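Local coordinates for protein phosphonate monoester hydrolase (Ruegeria pomeroyi, PDB 4UPK) that is a phosphonate monoester hydrolase, an enzyme of the sulfatase family in the alkaline phosphatase clan, at residues 219-224 with 233-238. Sequence-based numbering, arbitrary orientation.
Sequences DQFLAN and WFAHLT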
ATOM      1  N   ASP A 219       8.212  -2.613  37.865  1.00 10.73           N
ATOM      2  CA  ASP A 219       8.498  -4.037  38.021  1.00 10.30           C
ATOM      3  C   ASP A 219       8.520  -4.753  36.665  1.00 11.48           C
ATOM      4  O   ASP A 219       9.413  -5.554  36.439  1.00 12.43           O
ATOM      5  CB  ASP A 219       7.496  -4.703  38.980  1.00 12.43           C
ATOM      6  CG  ASP A 219       7.636  -4.330  40.450  1.00 13.59           C
ATOM      7  OD1 ASP A 219       8.668  -3.721  40.822  1.00 10.51           O
ATOM      8  OD2 ASP A 219       6.706  -4.602  41.207  1.00 17.32           O
ATOM      9  N   GLN A 220       7.596  -4.419  35.755  1.00  8.41           N
ATOM     10  CA  GLN A 220       7.524  -4.983  34.397  1.00  9.07           C
ATOM     11  C   GLN A 220       8.739  -4.603  33.545  1.00 16.60           C
ATOM     12  O   GLN A 220       9.274  -5.457  32.835  1.00 18.98           O
ATOM     13  CB  GLN A 220       6.193  -4.649  33.703  1.00  9.87           C
ATOM     14  CG  GLN A 220       4.943  -5.282  34.353  1.00 12.84           C
ATOM     15  CD  GLN A 220       5.156  -6.646  34.958  1.00 33.25           C
ATOM     16  OE1 GLN A 220       5.268  -6.804  36.182  1.00 34.07           O
ATOM     17  NE2 GLN A 220       5.238  -7.660  34.121  1.00 21.16           N
ATOM     18  N   PHE A 221       9.205  -3.347  33.665  1.00 12.67           N
ATOM     19  CA  PHE A 221      10.440  -2.847  33.038  1.00 12.93           C
ATOM     20  C   PHE A 221      11.643  -3.662  33.544  1.00 16.41           C
ATOM     21  O   PHE A 221      12.423  -4.179  32.745  1.00 16.77           O
ATOM     22  CB  PHE A 221      10.636  -1.350  33.375  1.00 14.24           C
ATOM     23  CG  PHE A 221      11.907  -0.736  32.850  1.00 14.66           C
ATOM     24  CD1 PHE A 221      11.948  -0.162  31.577  1.00 16.92           C
ATOM     25  CD2 PHE A 221      13.067  -0.725  33.623  1.00 15.59           C
ATOM     26  CE1 PHE A 221      13.134   0.418  31.092  1.00 17.41           C
ATOM     27  CE2 PHE A 221      14.257  -0.167  33.129  1.00 17.55           C
ATOM     28  CZ  PHE A 221      14.280   0.405  31.874  1.00 15.94           C
ATOM     29  N   LEU A 222      11.771  -3.794  34.879  1.00 13.78           N
ATOM     30  CA  LEU A 222      12.861  -4.545  35.516  1.00 13.94           C
ATOM     31  C   LEU A 222      12.784  -6.082  35.325  1.00 16.71           C
ATOM     32  O   LEU A 222      13.811  -6.759  35.423  1.00 14.35           O
ATOM     33  CB  LEU A 222      13.008  -4.168  36.992  1.00 13.32           C
ATOM     34  CG  LEU A 222      13.336  -2.698  37.276  1.00 18.04           C
ATOM     35  CD1 LEU A 222      13.099  -2.367  38.745  1.00 18.79           C
ATOM     36  CD2 LEU A 222      14.751  -2.363  36.876  1.00 18.03           C
ATOM     37  N   ALA A 223      11.586  -6.613  35.026  1.00 13.23           N
ATOM     38  CA  ALA A 223      11.390  -8.047  34.758  1.00 13.66           C
ATOM     39  C   ALA A 223      11.755  -8.370  33.302  1.00 16.87           C
ATOM     40  O   ALA A 223      11.916  -9.539  32.956  1.00 16.38           O
ATOM     41  CB  ALA A 223       9.932  -8.438  35.026  1.00 13.91           C
ATOM     42  N   ASN A 224      11.861  -7.334  32.440  1.00 14.82           N
ATOM     43  CA  ASN A 224      12.100  -7.510  31.014  1.00 14.54           C
ATOM     44  C   ASN A 224      13.401  -6.959  30.460  1.00 18.61           C
ATOM     45  O   ASN A 224      13.888  -7.468  29.445  1.00 18.18           O
ATOM     46  CB  ASN A 224      10.911  -6.991  30.221  1.00 17.61           C
ATOM     47  CG  ASN A 224       9.701  -7.880  30.306  1.00 26.63           C
ATOM     48  OD1 ASN A 224       9.613  -8.920  29.649  1.00 17.65           O
ATOM     49  ND2 ASN A 224       8.729  -7.458  31.087  1.00 12.40           N
ATOM     50  N   TRP A 233      19.509  -1.186  22.886  1.00 23.14           N
ATOM     51  CA  TRP A 233      18.077  -1.167  23.111  1.00 20.46           C
ATOM     52  C   TRP A 233      17.513   0.242  23.126  1.00 24.64           C
ATOM     53  O   TRP A 233      18.237   1.207  23.370  1.00 23.04           O
ATOM     54  CB  TRP A 233      17.656  -1.990  24.374  1.00 17.33           C
ATOM     55  CG  TRP A 233      18.385  -1.650  25.634  1.00 17.82           C
ATOM     56  CD1 TRP A 233      19.365  -2.380  26.228  1.00 21.17           C
ATOM     57  CD2 TRP A 233      18.149  -0.524  26.488  1.00 17.60           C
ATOM     58  NE1 TRP A 233      19.783  -1.764  27.378  1.00 20.57           N
ATOM     59  CE2 TRP A 233      19.060  -0.616  27.560  1.00 21.13           C
ATOM     60  CE3 TRP A 233      17.275   0.584  26.435  1.00 18.64           C
ATOM     61  CZ2 TRP A 233      19.125   0.346  28.578  1.00 19.92           C
ATOM     62  CZ3 TRP A 233      17.330   1.527  27.450  1.00 19.93           C
ATOM     63  CH2 TRP A 233      18.238   1.396  28.514  1.00 20.71           C
ATOM     64  N   PHE A 234      16.200   0.337  22.847  1.00 21.83           N
ATOM     65  CA  PHE A 234      15.376   1.531  22.900  1.00 20.81           C
ATOM     66  C   PHE A 234      14.119   1.154  23.705  1.00 24.20           C
ATOM     67  O   PHE A 234      13.291   0.352  23.241  1.00 22.52           O
ATOM     68  CB  PHE A 234      15.037   2.049  21.479  1.00 22.13           C
ATOM     69  CG  PHE A 234      14.050   3.191  21.371  1.00 22.05           C
ATOM     70  CD1 PHE A 234      13.974   4.169  22.362  1.00 24.89           C
ATOM     71  CD2 PHE A 234      13.242   3.326  20.248  1.00 22.73           C
ATOM     72  CE1 PHE A 234      13.064   5.232  22.254  1.00 24.56           C
ATOM     73  CE2 PHE A 234      12.334   4.388  20.139  1.00 24.05           C
ATOM     74  CZ  PHE A 234      12.265   5.344  21.131  1.00 22.11           C
ATOM     75  N   ALA A 235      14.017   1.709  24.930  1.00 20.47           N
ATOM     76  CA  ALA A 235      12.908   1.455  25.843  1.00 19.21           C
ATOM     77  C   ALA A 235      12.176   2.747  26.107  1.00 23.87           C
ATOM     78  O   ALA A 235      12.801   3.784  26.404  1.00 23.27           O
ATOM     79  CB  ALA A 235      13.404   0.850  27.152  1.00 19.63           C
ATOM     80  N   HIS A 236      10.841   2.679  25.961  1.00 18.59           N
ATOM     81  CA  HIS A 236       9.930   3.793  26.167  1.00 17.18           C
ATOM     82  C   HIS A 236       9.025   3.445  27.343  1.00 19.91           C
ATOM     83  O   HIS A 236       8.196   2.543  27.247  1.00 18.72           O
ATOM     84  CB  HIS A 236       9.136   4.136  24.875  1.00 17.01           C
ATOM     85  CG  HIS A 236       8.368   5.418  24.966  1.00 19.44           C
ATOM     86  ND1 HIS A 236       8.788   6.464  25.782  1.00 20.60           N
ATOM     87  CD2 HIS A 236       7.247   5.807  24.310  1.00 20.24           C
ATOM     88  CE1 HIS A 236       7.923   7.441  25.591  1.00 19.01           C
ATOM     89  NE2 HIS A 236       6.970   7.088  24.729  1.00 19.15           N
ATOM     90  N   LEU A 237       9.216   4.143  28.471  1.00 17.16           N
ATOM     91  CA  LEU A 237       8.507   3.897  29.729  1.00 16.85           C
ATOM     92  C   LEU A 237       7.660   5.137  30.094  1.00 22.53           C
ATOM     93  O   LEU A 237       8.171   6.259  30.157  1.00 21.51           O
ATOM     94  CB  LEU A 237       9.536   3.486  30.808  1.00 16.77           C
ATOM     95  CG  LEU A 237       9.131   3.331  32.285  1.00 20.12           C
ATOM     96  CD1 LEU A 237       8.383   2.032  32.543  1.00 19.74           C
ATOM     97  CD2 LEU A 237      10.370   3.356  33.165  1.00 21.18           C
ATOM     98  N   THR A 238       6.336   4.912  30.250  1.00 19.44           N
ATOM     99  CA  THR A 238       5.306   5.932  30.431  1.00 18.36           C
ATOM    100  C   THR A 238       4.465   5.770  31.701  1.00 21.27           C
ATOM    101  O   THR A 238       3.575   4.913  31.779  1.00 20.59           O
ATOM    102  CB  THR A 238       4.409   5.975  29.174  1.00 23.97           C
ATOM    103  OG1 THR A 238       3.783   4.702  29.040  1.00 21.46           O
ATOM    104  CG2 THR A 238       5.179   6.320  27.885  1.00 23.11           C
TER
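F221 reaches from its helix across to A235 and L237, two residues of the strand whose CB atoms both face the helix. The methyl of A235 meets the rim of the ring close to its plane, with CB of A235 4.0 Å from CE1 of F221. L237 touches twice: its CD2 methyl lies over one ring face, 4.2 Å from CD1 of F221, while its CD1 methyl approaches CB of F221 at 4.1 Å. The side chains of F221 and L237 cross at about a right angle. With CG anti to the backbone N of F221 (chi1 177°), the ring is carried out from the helix to the strand. The contact is small, buried and wholly apolar, with no hydrogen bond between the two segments. In the turn that carries F221, ND2 of N224 donates a nearly straight hydrogen bond of 2.7 Å to O of Q220. Beyond this shell, F128 meets the F221 ring edge-to-face, and L37 and V327 also touch the F221 side chain. Helix 213-224 thus packs on parallel strands 35-41, 234-239 and 125-127 of the central sheet, the alpha/beta layering of the sulfatase and alkaline phosphatase fold, and helix 303-333 touches both segments through V327 on F221 and L331 on W233.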